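Local coordinates for Rbstp0775 protein (Geobacillus stearothermophilus, PDB 1RZ3) that is of unknown function but probably acts as an ATP-dependent kinase of the phosphoribulokinase/uridine kinase family, at residues Gln44-Gln49 with Met127-Gly132; Cys11-Ala16 with Phe144-Tyr149; His91-Gln96 with Leu103-Tyr108. All coordinates share one frame; numbering follows the deposited sequence.

In the fold
Contacts 1 and 2 lie on one face of the parallel sheet, their centres about 10 Å apart. Met127 SE packs 3.6 Å from Ile14 CG2, and Leu46 CD2 3.5 Å from Cys11 SG. Contact 3 sits about 18 Å from contact 1 and 22 Å from contact 2, centre to centre. It reaches both through Phe94, whose CE1 is 3.8 Å from Ile130 CD1 and 3.6 Å from Phe144 CZ. Along the chain, contact 2 closes a loop holding contact 1, which closes one holding contact 3. The Met127 side chain lies about 12 Å from a calcium ion and about 11 Å from that of Asp124, a calcium-binding residue; contacts 2 and 3 lie away from that site.

Contact 1. Residues Gln44-Gln49 with Met127-Gly132; sequences QTLREQ and MIMIEG
Leu46, near the end of helix 35-48, meets two selenomethionines of strand 127-132, Met127 and Met129, and makes all of the helix segment's contacts with that strand. One residue earlier, Thr45 serves helix 3-15 instead: it touches Cys11, while its OG1 is hydrogen-bonded to Gln41 O. Leu46 then turns to the strand. Its CA-CB bond already points that way, and with CG opposite the carbonyl carbon (chi1 -73°) the branch carries CD1 to the two selenomethionines. CD1 lies 3.8 Å from Met129 CE and 4.2 Å from Met127 SE, one methyl bridging two side chains from the same face of the strand. Met127, extended beyond CG, crosses the leucine at about a right angle. Met129 bends at its last torsion (chi3 -73°), which brings CE rather than SE to the leucine. The buried methyl is part of a larger apolar layer. Leu46 also touches Cys11 and Leu15 of helix 3-15 and Val53 of strand 53-57, and Met127 reaches Ile14. Helix 35-48, whose first turn belongs to a probable P-loop (Walker A) motif, thereby packs on the parallel sheet with helix 3-15 beside it.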
loop_
_atom_site.group_PDB
_atom_site.type_symbol
_atom_site.label_atom_id
_atom_site.label_comp_id
_atom_site.label_asym_id
_atom_site.label_seq_id
_atom_site.Cartn_x
_atom_site.Cartn_y
_atom_site.Cartn_z
ATOM N N GLN A 44 13.004 3.279 -7.768
ATOM C CA GLN A 44 13.940 3.684 -8.807
ATOM C C GLN A 44 15.364 3.731 -8.251
ATOM O O GLN A 44 16.297 3.195 -8.844
ATOM C CB GLN A 44 13.548 5.061 -9.354
ATOM C CG GLN A 44 14.365 5.515 -10.552
ATOM C CD GLN A 44 14.341 4.507 -11.685
ATOM O OE1 GLN A 44 14.886 3.409 -11.567
ATOM N NE2 GLN A 44 13.700 4.873 -12.792
ATOM N N THR A 45 15.521 4.382 -7.106
ATOM C CA THR A 45 16.825 4.496 -6.462
ATOM C C THR A 45 17.393 3.116 -6.110
ATOM O O THR A 45 18.594 2.863 -6.267
ATOM C CB THR A 45 16.716 5.347 -5.187
ATOM O OG1 THR A 45 16.088 6.597 -5.507
ATOM C CG2 THR A 45 18.089 5.616 -4.600
ATOM N N LEU A 46 16.527 2.222 -5.640
ATOM C CA LEU A 46 16.958 0.873 -5.282
ATOM C C LEU A 46 17.466 0.115 -6.502
ATOM O O LEU A 46 18.489 -0.577 -6.440
ATOM C CB LEU A 46 15.800 0.108 -4.618
ATOM C CG LEU A 46 15.470 0.553 -3.184
ATOM C CD1 LEU A 46 14.139 -0.029 -2.746
ATOM C CD2 LEU A 46 16.586 0.107 -2.241
ATOM N N ARG A 47 16.762 0.246 -7.623
ATOM C CA ARG A 47 17.178 -0.436 -8.845
ATOM C C ARG A 47 18.572 0.010 -9.273
ATOM O O ARG A 47 19.372 -0.789 -9.756
ATOM C CB ARG A 47 16.180 -0.166 -9.969
ATOM C CG ARG A 47 14.817 -0.799 -9.731
ATOM C CD ARG A 47 13.859 -0.512 -10.878
ATOM N NE ARG A 47 12.550 -1.098 -10.617
ATOM C CZ ARG A 47 11.450 -0.391 -10.388
ATOM N NH1 ARG A 47 11.499 0.934 -10.400
ATOM N NH2 ARG A 47 10.308 -1.010 -10.119
ATOM N N GLU A 48 18.863 1.289 -9.086
ATOM C CA GLU A 48 20.167 1.814 -9.455
ATOM C C GLU A 48 21.237 1.295 -8.501
ATOM O O GLU A 48 22.425 1.352 -8.807
ATOM C CB GLU A 48 20.118 3.341 -9.480
ATOM C CG GLU A 48 19.074 3.847 -10.468
ATOM C CD GLU A 48 18.973 5.353 -10.526
ATOM O OE1 GLU A 48 18.708 5.977 -9.474
ATOM O OE2 GLU A 48 19.151 5.910 -11.632
ATOM N N GLN A 49 20.807 0.772 -7.353
ATOM C CA GLN A 49 21.735 0.208 -6.380
ATOM C C GLN A 49 21.858 -1.291 -6.650
ATOM O O GLN A 49 22.455 -2.028 -5.867
ATOM C CB GLN A 49 21.238 0.421 -4.946
ATOM C CG GLN A 49 20.963 1.864 -4.568
ATOM C CD GLN A 49 22.091 2.796 -4.948
ATOM O OE1 GLN A 49 23.251 2.560 -4.610
ATOM N NE2 GLN A 49 21.754 3.870 -5.656
HETATM N N MSE A 127 13.110 -7.506 -3.911
HETATM C CA MSE A 127 12.166 -6.866 -3.006
HETATM C C MSE A 127 10.838 -6.601 -3.692
HETATM O O MSE A 127 10.784 -6.362 -4.896
HETATM C CB MSE A 127 12.716 -5.522 -2.513
HETATM C CG MSE A 127 14.129 -5.560 -1.964
HETATM SE SE MSE A 127 14.637 -3.860 -1.137
HETATM C CE MSE A 127 16.347 -4.400 -0.400
ATOM N N ILE A 128 9.767 -6.639 -2.905
ATOM C CA ILE A 128 8.429 -6.365 -3.401
ATOM C C ILE A 128 7.987 -5.145 -2.609
ATOM O O ILE A 128 8.032 -5.153 -1.377
ATOM C CB ILE A 128 7.445 -7.521 -3.095
ATOM C CG1 ILE A 128 7.969 -8.836 -3.687
ATOM C CG2 ILE A 128 6.054 -7.173 -3.644
ATOM C CD1 ILE A 128 8.249 -8.774 -5.164
HETATM N N MSE A 129 7.576 -4.093 -3.302
HETATM C CA MSE A 129 7.140 -2.887 -2.613
HETATM C C MSE A 129 5.661 -2.629 -2.844
HETATM O O MSE A 129 5.193 -2.600 -3.981
HETATM C CB MSE A 129 7.951 -1.683 -3.078
HETATM C CG MSE A 129 7.676 -0.442 -2.258
HETATM SE SE MSE A 129 8.697 1.036 -2.898
HETATM C CE MSE A 129 10.439 0.506 -2.248
ATOM N N ILE A 130 4.934 -2.444 -1.750
ATOM C CA ILE A 130 3.500 -2.200 -1.799
ATOM C C ILE A 130 3.181 -0.875 -1.115
ATOM O O ILE A 130 3.593 -0.646 0.024
ATOM C CB ILE A 130 2.740 -3.340 -1.078
ATOM C CG1 ILE A 130 3.114 -4.683 -1.717
ATOM C CG2 ILE A 130 1.235 -3.100 -1.143
ATOM C CD1 ILE A 130 2.542 -5.888 -1.013
ATOM N N GLU A 131 2.464 0.004 -1.814
ATOM C CA GLU A 131 2.087 1.290 -1.241
ATOM C C GLU A 131 0.577 1.453 -1.299
ATOM O O GLU A 131 -0.060 1.039 -2.267
ATOM C CB GLU A 131 2.771 2.445 -1.992
ATOM C CG GLU A 131 2.376 2.607 -3.457
ATOM C CD GLU A 131 1.183 3.531 -3.662
ATOM O OE1 GLU A 131 0.616 4.022 -2.660
ATOM O OE2 GLU A 131 0.816 3.768 -4.833
ATOM N N GLY A 132 0.007 2.042 -0.253
ATOM C CA GLY A 132 -1.430 2.250 -0.223
ATOM C C GLY A 132 -1.913 2.688 1.138
ATOM O O GLY A 132 -1.130 2.790 2.080
#

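Contact 2. Residues Cys11-Ala16 with Phe144-Tyr149; sequences CKTILA and FDFVVY
This is an apolar helix-on-strand contact: Thr13 and Ile14, near the end of helix 3-15, rest against the ring of Phe146 at the start of strand 146-150. Only these three side chains carry it, and together the two segments bury about 112 Å². The nearest backbone approach is between Ile14 and Phe146, whose CA atoms are 8.2 Å apart, so the ring spans most of the gap. Phe146 has CG opposite its backbone N (chi1 177°), and its far atoms, CE2 and CZ, meet the helix. Ile14 CG1 comes within 3.7 Å of CE2, and Thr13 CG2 lies 4.2 Å from CZ. Both groups approach the ring obliquely, and both side chains cross that of Phe146 at about a right angle. The CA-CB bond of Ile14 does not aim at the strand; with chi1 at -73°, CG1 swings over to the ring, while CG2 takes the position opposite the backbone N. Thr13 offers its methyl to the phenylalanine and keeps its hydroxyl at the helix, where OG1 is hydrogen-bonded to Phe9 O. Further round, Phe146 touches Leu25 of the adjoining strand 23-29 and Ile17, and Ile14 packs on Leu42 of helix 35-48; just before the strand, Asp145 is salt-bridged to Lys98. The N-terminal helix thus covers part of one face of the parallel sheet, beside helix 35-48, and strand 146-150 lies in that sheet between 23-29 and 195-197. The strand order 2-3-1-4-5 is that of the kinase-GTPase group of P-loop folds.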
loop_
_atom_site.group_PDB
_atom_site.type_symbol
_atom_site.label_atom_id
_atom_site.label_comp_id
_atom_site.label_asym_id
_atom_site.label_seq_id
_atom_site.Cartn_x
_atom_site.Cartn_y
_atom_site.Cartn_z
ATOM N N CYS A 11 16.442 4.728 1.687
ATOM C CA CYS A 11 17.005 3.689 0.835
ATOM C C CYS A 11 18.128 2.974 1.592
ATOM O O CYS A 11 18.200 1.743 1.599
ATOM C CB CYS A 11 17.539 4.305 -0.461
ATOM S SG CYS A 11 18.262 3.119 -1.614
ATOM N N LYS A 12 18.994 3.749 2.240
ATOM C CA LYS A 12 20.104 3.181 3.009
ATOM C C LYS A 12 19.557 2.280 4.115
ATOM O O LYS A 12 20.056 1.179 4.349
ATOM C CB LYS A 12 20.943 4.298 3.635
ATOM C CG LYS A 12 22.190 3.802 4.347
ATOM C CD LYS A 12 22.856 4.907 5.154
ATOM C CE LYS A 12 21.970 5.349 6.311
ATOM N NZ LYS A 12 21.632 4.207 7.215
ATOM N N THR A 13 18.526 2.760 4.795
ATOM C CA THR A 13 17.894 2.000 5.869
ATOM C C THR A 13 17.375 0.664 5.335
ATOM O O THR A 13 17.561 -0.382 5.956
ATOM C CB THR A 13 16.723 2.807 6.475
ATOM O OG1 THR A 13 17.247 3.989 7.096
ATOM C CG2 THR A 13 15.969 1.983 7.515
ATOM N N ILE A 14 16.730 0.709 4.174
ATOM C CA ILE A 14 16.182 -0.491 3.556
ATOM C C ILE A 14 17.283 -1.461 3.138
ATOM O O ILE A 14 17.143 -2.677 3.295
ATOM C CB ILE A 14 15.292 -0.116 2.340
ATOM C CG1 ILE A 14 13.984 0.504 2.849
ATOM C CG2 ILE A 14 15.011 -1.347 1.471
ATOM C CD1 ILE A 14 13.138 1.160 1.766
ATOM N N LEU A 15 18.392 -0.928 2.631
ATOM C CA LEU A 15 19.494 -1.783 2.204
ATOM C C LEU A 15 20.227 -2.444 3.375
ATOM O O LEU A 15 21.050 -3.340 3.167
ATOM C CB LEU A 15 20.489 -0.980 1.363
ATOM C CG LEU A 15 19.985 -0.504 -0.003
ATOM C CD1 LEU A 15 21.020 0.435 -0.632
ATOM C CD2 LEU A 15 19.725 -1.710 -0.899
ATOM N N ALA A 16 19.930 -2.006 4.596
ATOM C CA ALA A 16 20.565 -2.558 5.794
ATOM C C ALA A 16 19.737 -3.664 6.445
ATOM O O ALA A 16 20.214 -4.355 7.349
ATOM C CB ALA A 16 20.819 -1.433 6.817
ATOM N N PHE A 144 4.361 -8.348 5.683
ATOM C CA PHE A 144 5.318 -7.264 5.442
ATOM C C PHE A 144 6.545 -7.464 6.324
ATOM O O PHE A 144 6.416 -7.755 7.514
ATOM C CB PHE A 144 4.706 -5.899 5.792
ATOM C CG PHE A 144 3.685 -5.415 4.810
ATOM C CD1 PHE A 144 4.078 -4.869 3.593
ATOM C CD2 PHE A 144 2.328 -5.498 5.102
ATOM C CE1 PHE A 144 3.127 -4.410 2.676
ATOM C CE2 PHE A 144 1.371 -5.043 4.193
ATOM C CZ PHE A 144 1.775 -4.499 2.977
ATOM N N ASP A 145 7.731 -7.307 5.745
ATOM C CA ASP A 145 8.969 -7.438 6.507
ATOM C C ASP A 145 9.363 -6.079 7.055
ATOM O O ASP A 145 10.044 -5.977 8.071
ATOM C CB ASP A 145 10.110 -7.938 5.621
ATOM C CG ASP A 145 9.920 -9.366 5.191
ATOM O OD1 ASP A 145 9.884 -10.243 6.079
ATOM O OD2 ASP A 145 9.798 -9.606 3.972
ATOM N N PHE A 146 8.918 -5.031 6.376
ATOM C CA PHE A 146 9.282 -3.678 6.764
ATOM C C PHE A 146 8.193 -2.727 6.300
ATOM O O PHE A 146 7.767 -2.785 5.146
ATOM C CB PHE A 146 10.607 -3.330 6.082
ATOM C CG PHE A 146 11.088 -1.928 6.340
ATOM C CD1 PHE A 146 11.717 -1.600 7.540
ATOM C CD2 PHE A 146 10.947 -0.945 5.369
ATOM C CE1 PHE A 146 12.199 -0.317 7.765
ATOM C CE2 PHE A 146 11.427 0.345 5.584
ATOM C CZ PHE A 146 12.056 0.659 6.787
ATOM N N VAL A 147 7.737 -1.860 7.197
ATOM C CA VAL A 147 6.700 -0.902 6.842
ATOM C C VAL A 147 7.116 0.504 7.231
ATOM O O VAL A 147 7.575 0.742 8.355
ATOM C CB VAL A 147 5.357 -1.211 7.544
ATOM C CG1 VAL A 147 4.334 -0.113 7.221
ATOM C CG2 VAL A 147 4.825 -2.569 7.089
ATOM N N VAL A 148 6.972 1.424 6.285
ATOM C CA VAL A 148 7.273 2.831 6.516
ATOM C C VAL A 148 5.921 3.523 6.556
ATOM O O VAL A 148 5.097 3.308 5.672
ATOM C CB VAL A 148 8.056 3.471 5.352
ATOM C CG1 VAL A 148 8.375 4.930 5.685
ATOM C CG2 VAL A 148 9.314 2.699 5.072
ATOM N N TYR A 149 5.671 4.328 7.583
ATOM C CA TYR A 149 4.408 5.051 7.633
ATOM C C TYR A 149 4.744 6.487 7.259
ATOM O O TYR A 149 5.608 7.107 7.877
ATOM C CB TYR A 149 3.782 5.022 9.030
ATOM C CG TYR A 149 2.466 5.778 9.084
ATOM C CD1 TYR A 149 1.270 5.156 8.740
ATOM C CD2 TYR A 149 2.431 7.130 9.430
ATOM C CE1 TYR A 149 0.062 5.861 8.740
ATOM C CE2 TYR A 149 1.231 7.848 9.434
ATOM C CZ TYR A 149 0.053 7.206 9.088
ATOM O OH TYR A 149 -1.137 7.900 9.098
#

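Contact 3. Residues His91-Gln96 with Leu103-Tyr108; sequences HQLFRQ and LTLPFY
Leu93 CD1 and Leu103 CD1 meet at 3.5 Å, the tight centre of a contact between residues 91-96, on and just after helix 86-94, and the first strand of the beta hairpin 102-109/114-121. The chain leaves the helix, turns, and comes back as this strand, which lays Leu103 and Leu105 against the helix it has just left. Thr104 between them points away, and its OG1 is hydrogen-bonded to Thr119 OG1 of the partner strand. Leu93 holds CG opposite its backbone N (chi1 177°), which brings CD1 to both leucines: the second, Leu105 CD1, stands 4.1 Å off. The Leu93 side chain crosses both leucines at about a right angle. Phe56 of strand 53-57 touches all three leucines, so the hairpin and the helix share an apolar core with the edge of the parallel sheet. Toward the solvent side the packing loosens. Gln92 and Gln96 are partly exposed, and what they offer the strand is mainly carbon and a backbone carbonyl. Gln92 O lies against two methyls, 3.8 Å from Leu103 CD2 and 3.9 Å from Leu105 CD2, in contacts that are not hydrogen bonds. Gln96 bends at chi2 (-63°), and its amide leads away from the strand to a weak bond of 3.4 Å from NE2 to His91 O. Leu103 spans both parts: CD1 packs on Leu93, CD2 on Gln96 CB, and both lie near Gln92 O. Replacing it by an alanine would probably open a gap beside Leu93 CD1 and leave the aliphatic part of Gln96 without its mate on the strand. That mate is Leu103 CD2, which sits 3.7 Å from Gln96 CB.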
loop_
_atom_site.group_PDB
_atom_site.type_symbol
_atom_site.label_atom_id
_atom_site.label_comp_id
_atom_site.label_asym_id
_atom_site.label_seq_id
_atom_site.Cartn_x
_atom_site.Cartn_y
_atom_site.Cartn_z
ATOM N N HIS A 91 -5.697 -13.640 0.251
ATOM C CA HIS A 91 -5.515 -14.935 -0.407
ATOM C C HIS A 91 -4.751 -14.876 -1.726
ATOM O O HIS A 91 -3.838 -15.669 -1.960
ATOM C CB HIS A 91 -6.877 -15.580 -0.695
ATOM C CG HIS A 91 -7.549 -16.174 0.503
ATOM N ND1 HIS A 91 -7.670 -15.506 1.703
ATOM C CD2 HIS A 91 -8.185 -17.360 0.667
ATOM C CE1 HIS A 91 -8.351 -16.253 2.554
ATOM N NE2 HIS A 91 -8.676 -17.383 1.950
ATOM N N GLN A 92 -5.128 -13.937 -2.584
ATOM C CA GLN A 92 -4.527 -13.841 -3.909
ATOM C C GLN A 92 -3.313 -12.945 -4.091
ATOM O O GLN A 92 -2.642 -13.019 -5.123
ATOM C CB GLN A 92 -5.605 -13.450 -4.922
ATOM C CG GLN A 92 -6.784 -14.417 -4.956
ATOM C CD GLN A 92 -6.348 -15.862 -5.091
ATOM O OE1 GLN A 92 -5.424 -16.175 -5.843
ATOM N NE2 GLN A 92 -7.019 -16.757 -4.368
ATOM N N LEU A 93 -3.029 -12.093 -3.113
ATOM C CA LEU A 93 -1.875 -11.214 -3.226
ATOM C C LEU A 93 -0.874 -11.366 -2.081
ATOM O O LEU A 93 0.226 -11.888 -2.266
ATOM C CB LEU A 93 -2.326 -9.747 -3.321
ATOM C CG LEU A 93 -1.231 -8.671 -3.381
ATOM C CD1 LEU A 93 -0.336 -8.905 -4.579
ATOM C CD2 LEU A 93 -1.878 -7.292 -3.470
ATOM N N PHE A 94 -1.261 -10.920 -0.894
ATOM C CA PHE A 94 -0.361 -10.956 0.251
ATOM C C PHE A 94 0.246 -12.307 0.613
ATOM O O PHE A 94 1.458 -12.393 0.811
ATOM C CB PHE A 94 -1.053 -10.313 1.457
ATOM C CG PHE A 94 -1.303 -8.839 1.269
ATOM C CD1 PHE A 94 -0.258 -7.923 1.384
ATOM C CD2 PHE A 94 -2.560 -8.375 0.900
ATOM C CE1 PHE A 94 -0.465 -6.567 1.130
ATOM C CE2 PHE A 94 -2.779 -7.022 0.643
ATOM C CZ PHE A 94 -1.727 -6.117 0.758
ATOM N N ARG A 95 -0.569 -13.356 0.681
ATOM C CA ARG A 95 -0.050 -14.687 1.022
ATOM C C ARG A 95 0.884 -15.230 -0.058
ATOM O O ARG A 95 1.693 -16.121 0.200
ATOM C CB ARG A 95 -1.195 -15.692 1.205
ATOM C CG ARG A 95 -2.021 -15.523 2.462
ATOM C CD ARG A 95 -3.051 -16.646 2.585
ATOM N NE ARG A 95 -3.886 -16.502 3.777
ATOM C CZ ARG A 95 -4.874 -17.331 4.106
ATOM N NH1 ARG A 95 -5.156 -18.373 3.334
ATOM N NH2 ARG A 95 -5.586 -17.113 5.205
ATOM N N GLN A 96 0.765 -14.688 -1.265
ATOM C CA GLN A 96 1.564 -15.140 -2.405
ATOM C C GLN A 96 2.877 -14.390 -2.648
ATOM O O GLN A 96 3.698 -14.823 -3.458
ATOM C CB GLN A 96 0.721 -15.037 -3.680
ATOM C CG GLN A 96 -0.640 -15.697 -3.586
ATOM C CD GLN A 96 -0.538 -17.187 -3.374
ATOM O OE1 GLN A 96 0.084 -17.894 -4.167
ATOM N NE2 GLN A 96 -1.146 -17.677 -2.299
ATOM N N LEU A 103 1.559 -13.192 -10.620
ATOM C CA LEU A 103 0.200 -12.988 -10.142
ATOM C C LEU A 103 -0.627 -12.313 -11.221
ATOM O O LEU A 103 -0.163 -11.378 -11.877
ATOM C CB LEU A 103 0.191 -12.094 -8.898
ATOM C CG LEU A 103 0.970 -12.559 -7.669
ATOM C CD1 LEU A 103 0.887 -11.495 -6.593
ATOM C CD2 LEU A 103 0.403 -13.877 -7.168
ATOM N N THR A 104 -1.850 -12.797 -11.405
ATOM C CA THR A 104 -2.769 -12.210 -12.367
ATOM C C THR A 104 -3.887 -11.635 -11.505
ATOM O O THR A 104 -4.593 -12.363 -10.808
ATOM C CB THR A 104 -3.315 -13.262 -13.337
ATOM O OG1 THR A 104 -2.232 -13.782 -14.122
ATOM C CG2 THR A 104 -4.348 -12.643 -14.266
ATOM N N LEU A 105 -4.020 -10.318 -11.538
ATOM C CA LEU A 105 -5.003 -9.634 -10.714
ATOM C C LEU A 105 -5.870 -8.677 -11.514
ATOM O O LEU A 105 -5.483 -8.218 -12.594
ATOM C CB LEU A 105 -4.284 -8.822 -9.635
ATOM C CG LEU A 105 -3.204 -9.496 -8.787
ATOM C CD1 LEU A 105 -2.332 -8.438 -8.133
ATOM C CD2 LEU A 105 -3.850 -10.385 -7.742
ATOM N N PRO A 106 -7.066 -8.370 -10.991
ATOM C CA PRO A 106 -7.959 -7.442 -11.683
ATOM C C PRO A 106 -7.477 -6.035 -11.344
ATOM O O PRO A 106 -7.368 -5.675 -10.170
ATOM C CB PRO A 106 -9.325 -7.761 -11.077
ATOM C CG PRO A 106 -8.976 -8.144 -9.668
ATOM C CD PRO A 106 -7.754 -9.026 -9.863
ATOM N N PHE A 107 -7.142 -5.258 -12.364
ATOM C CA PHE A 107 -6.680 -3.896 -12.152
ATOM C C PHE A 107 -7.828 -2.935 -12.429
ATOM O O PHE A 107 -8.434 -2.973 -13.498
ATOM C CB PHE A 107 -5.483 -3.600 -13.058
ATOM C CG PHE A 107 -4.173 -4.107 -12.507
ATOM C CD1 PHE A 107 -3.301 -3.245 -11.853
ATOM C CD2 PHE A 107 -3.827 -5.450 -12.620
ATOM C CE1 PHE A 107 -2.095 -3.707 -11.316
ATOM C CE2 PHE A 107 -2.628 -5.926 -12.088
ATOM C CZ PHE A 107 -1.758 -5.048 -11.433
ATOM N N TYR A 108 -8.125 -2.080 -11.457
ATOM C CA TYR A 108 -9.224 -1.132 -11.579
ATOM C C TYR A 108 -8.922 0.125 -12.389
ATOM O O TYR A 108 -7.910 0.795 -12.173
ATOM C CB TYR A 108 -9.702 -0.714 -10.190
ATOM C CG TYR A 108 -10.935 0.154 -10.205
ATOM C CD1 TYR A 108 -12.156 -0.350 -10.647
ATOM C CD2 TYR A 108 -10.888 1.474 -9.756
ATOM C CE1 TYR A 108 -13.304 0.434 -10.639
ATOM C CE2 TYR A 108 -12.034 2.274 -9.745
ATOM C CZ TYR A 108 -13.236 1.743 -10.187
ATOM O OH TYR A 108 -14.378 2.510 -10.165
#